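Guanine nucleotide exchange factor SRM1 (Saccharomyces cerevisiae, PDB 3OF7) promotes exchange of GDP for GTP on the Ran-type GTPases GSP1 and GSP2, binds chromatin, and controls RNA metabolism and nuclear transport. Local coordinates at residues L334-R339 with F343-P348. Residues are numbered along the deposited sequence; the frame is centred on the assembly and turned at random.
Sequences LYSCGR and FEVGIP
Glu344 folds its bent side chain against the extended arm of Arg339, its OE2 lying 3.3 Å from Arg339 CD. The chain of Glu344 turns sharply at chi2 (94°), which brings the carboxylate back against the methylenes of the arginine. Guanidinium and carboxylate planes are 31° apart, and the salt bridge from Arg339 NE to Glu344 OE2 is long, 3.9 Å, with no N-H aimed at the oxygen. Each charge has a stronger partner: Asp341 pairs with Arg339 NE, while His387 and the backbone N of Met342 hydrogen-bond to OE2 and OE1 of Glu344. With an alanine in place of Glu344, His387 ND1 and Met342 N would probably lose their acceptors and the arginine methylenes their cover. Val345 follows, a compact branched residue suited to the inside of a bend: its CG1 reaches the backbone, 3.4 Å from Cys337 C, where the chain turns a corner at Gly338, whose positive phi would jam any side chain against the carbonyl O of Cys337 and so calls for glycine. The backbone N of Val345 makes a weak hydrogen bond to Arg339 O, while its carbonyl O accepts a firmer one, 2.8 Å, from Ser336 OG, approaching 18° from the carbonyl plane. Serine suits this buried place, since its short hydroxyl can cross to the carbonyl of Val345 while its backbone stays paired with Thr371 in the sheet. Gly346, whose positive phi suits a residue without a side chain, ends a type I beta turn from Phe343, closed by Gly346 N to Phe343 O at 3.1 Å. Beyond it, Ile347 lays CD1 3.6 Å from Ser336 OG, its side chain also meeting Thr371 and Val367. The turn thus folds back on strand 334-337 within the sixth RCC1 repeat, part of a connection between blade strands in the seven-bladed beta-propeller characteristic of the RCC1 family.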
ATOM      1  N   LEU A 334      16.954   3.562  -1.091  1.00 21.52           N
ATOM      2  CA  LEU A 334      15.688   3.964  -0.501  1.00 21.04           C
ATOM      3  C   LEU A 334      15.806   5.345   0.133  1.00 20.91           C
ATOM      4  O   LEU A 334      16.676   5.588   0.976  1.00 21.33           O
ATOM      5  CB  LEU A 334      15.232   2.931   0.530  1.00 20.96           C
ATOM      6  CG  LEU A 334      13.786   2.979   1.025  1.00 20.85           C
ATOM      7  CD1 LEU A 334      12.796   2.703  -0.109  1.00 18.96           C
ATOM      8  CD2 LEU A 334      13.609   1.960   2.146  1.00 20.75           C
ATOM      9  N   TYR A 335      14.924   6.241  -0.293  1.00 20.76           N
ATOM     10  CA  TYR A 335      14.854   7.597   0.245  1.00 20.72           C
ATOM     11  C   TYR A 335      13.596   7.713   1.090  1.00 20.26           C
ATOM     12  O   TYR A 335      12.505   7.403   0.617  1.00 19.85           O
ATOM     13  CB  TYR A 335      14.799   8.615  -0.888  1.00 21.27           C
ATOM     14  CG  TYR A 335      16.038   8.625  -1.749  1.00 23.26           C
ATOM     15  CD1 TYR A 335      17.048   9.566  -1.538  1.00 25.39           C
ATOM     16  CD2 TYR A 335      16.201   7.693  -2.778  1.00 25.24           C
ATOM     17  CE1 TYR A 335      18.196   9.577  -2.329  1.00 26.98           C
ATOM     18  CE2 TYR A 335      17.342   7.700  -3.576  1.00 27.06           C
ATOM     19  CZ  TYR A 335      18.332   8.641  -3.341  1.00 27.82           C
ATOM     20  OH  TYR A 335      19.455   8.643  -4.129  1.00 30.84           O
ATOM     21  N   SER A 336      13.745   8.166   2.329  1.00 19.43           N
ATOM     22  CA  SER A 336      12.585   8.350   3.187  1.00 18.74           C
ATOM     23  C   SER A 336      12.394   9.812   3.582  1.00 18.19           C
ATOM     24  O   SER A 336      13.354  10.602   3.602  1.00 17.97           O
ATOM     25  CB  SER A 336      12.693   7.481   4.435  1.00 18.81           C
ATOM     26  OG  SER A 336      13.704   7.961   5.299  1.00 21.74           O
ATOM     27  N   CYS A 337      11.149  10.165   3.882  1.00 16.93           N
ATOM     28  CA  CYS A 337      10.832  11.469   4.459  1.00 16.68           C
ATOM     29  C   CYS A 337       9.545  11.399   5.272  1.00 15.85           C
ATOM     30  O   CYS A 337       8.716  10.505   5.067  1.00 14.72           O
ATOM     31  CB  CYS A 337      10.713  12.547   3.379  1.00 16.59           C
ATOM     32  SG  CYS A 337       9.536  12.201   2.073  1.00 18.92           S
ATOM     33  N   GLY A 338       9.389  12.359   6.180  1.00 15.83           N
ATOM     34  CA  GLY A 338       8.234  12.415   7.062  1.00 15.83           C
ATOM     35  C   GLY A 338       8.574  12.195   8.521  1.00 15.71           C
ATOM     36  O   GLY A 338       9.666  12.549   9.000  1.00 15.61           O
ATOM     37  N   ARG A 339       7.635  11.569   9.219  1.00 15.49           N
ATOM     38  CA  ARG A 339       7.645  11.487  10.673  1.00 15.71           C
ATOM     39  C   ARG A 339       8.749  10.608  11.275  1.00 15.77           C
ATOM     40  O   ARG A 339       9.111   9.564  10.722  1.00 15.94           O
ATOM     41  CB  ARG A 339       6.272  11.009  11.141  1.00 15.57           C
ATOM     42  CG  ARG A 339       6.037  11.186  12.616  1.00 15.66           C
ATOM     43  CD  ARG A 339       4.558  11.030  12.912  1.00 16.37           C
ATOM     44  NE  ARG A 339       4.313  11.247  14.332  1.00 16.33           N
ATOM     45  CZ  ARG A 339       3.140  11.087  14.932  1.00 16.42           C
ATOM     46  NH1 ARG A 339       2.067  10.700  14.242  1.00 14.77           N
ATOM     47  NH2 ARG A 339       3.042  11.331  16.232  1.00 14.94           N
ATOM     48  N   PHE A 343       9.906   6.322  14.569  1.00 14.31           N
ATOM     49  CA  PHE A 343      10.988   5.856  13.702  1.00 14.46           C
ATOM     50  C   PHE A 343      10.510   5.485  12.299  1.00 14.11           C
ATOM     51  O   PHE A 343      11.125   4.640  11.638  1.00 14.32           O
ATOM     52  CB  PHE A 343      11.726   4.659  14.325  1.00 14.21           C
ATOM     53  CG  PHE A 343      12.488   4.977  15.599  1.00 14.88           C
ATOM     54  CD1 PHE A 343      13.066   6.234  15.806  1.00 16.23           C
ATOM     55  CD2 PHE A 343      12.664   3.989  16.564  1.00 16.24           C
ATOM     56  CE1 PHE A 343      13.790   6.517  16.986  1.00 16.88           C
ATOM     57  CE2 PHE A 343      13.394   4.251  17.747  1.00 17.65           C
ATOM     58  CZ  PHE A 343      13.954   5.527  17.947  1.00 18.19           C
ATOM     59  N   GLU A 344       9.422   6.116  11.843  1.00 13.45           N
ATOM     60  CA  GLU A 344       8.805   5.757  10.563  1.00 13.43           C
ATOM     61  C   GLU A 344       9.797   5.838   9.414  1.00 13.37           C
ATOM     62  O   GLU A 344       9.808   4.964   8.545  1.00 13.09           O
ATOM     63  CB  GLU A 344       7.563   6.617  10.263  1.00 13.12           C
ATOM     64  CG  GLU A 344       6.401   6.413  11.237  1.00 13.44           C
ATOM     65  CD  GLU A 344       6.384   7.407  12.402  1.00 15.02           C
ATOM     66  OE1 GLU A 344       7.468   7.812  12.894  1.00 12.61           O
ATOM     67  OE2 GLU A 344       5.264   7.768  12.842  1.00 15.40           O
ATOM     68  N   VAL A 345      10.638   6.877   9.421  1.00 14.11           N
ATOM     69  CA  VAL A 345      11.578   7.113   8.316  1.00 14.77           C
ATOM     70  C   VAL A 345      12.820   6.199   8.330  1.00 15.43           C
ATOM     71  O   VAL A 345      13.531   6.108   7.325  1.00 15.77           O
ATOM     72  CB  VAL A 345      11.982   8.608   8.186  1.00 14.83           C
ATOM     73  CG1 VAL A 345      10.764   9.430   7.770  1.00 14.85           C
ATOM     74  CG2 VAL A 345      12.564   9.130   9.498  1.00 14.65           C
ATOM     75  N   GLY A 346      13.070   5.531   9.457  1.00 15.95           N
ATOM     76  CA  GLY A 346      14.115   4.503   9.543  1.00 16.88           C
ATOM     77  C   GLY A 346      15.535   5.031   9.444  1.00 18.30           C
ATOM     78  O   GLY A 346      16.423   4.333   8.938  1.00 17.44           O
ATOM     79  N   ILE A 347      15.732   6.267   9.908  1.00 19.08           N
ATOM     80  CA  ILE A 347      17.056   6.904   9.963  1.00 20.79           C
ATOM     81  C   ILE A 347      17.530   6.916  11.428  1.00 21.91           C
ATOM     82  O   ILE A 347      16.792   7.359  12.314  1.00 22.34           O
ATOM     83  CB  ILE A 347      17.020   8.350   9.383  1.00 20.59           C
ATOM     84  CG1 ILE A 347      16.535   8.339   7.923  1.00 20.55           C
ATOM     85  CG2 ILE A 347      18.389   9.027   9.501  1.00 20.85           C
ATOM     86  CD1 ILE A 347      16.043   9.678   7.408  1.00 20.62           C
ATOM     87  N   PRO A 348      18.747   6.406  11.698  1.00 22.97           N
ATOM     88  CA  PRO A 348      19.174   6.379  13.098  1.00 23.85           C
ATOM     89  C   PRO A 348      19.559   7.772  13.603  1.00 24.65           C
ATOM     90  O   PRO A 348      20.006   8.605  12.816  1.00 24.34           O
ATOM     91  CB  PRO A 348      20.391   5.456  13.078  1.00 24.11           C
ATOM     92  CG  PRO A 348      20.933   5.572  11.697  1.00 23.60           C
ATOM     93  CD  PRO A 348      19.788   5.896  10.783  1.00 22.88           C
TER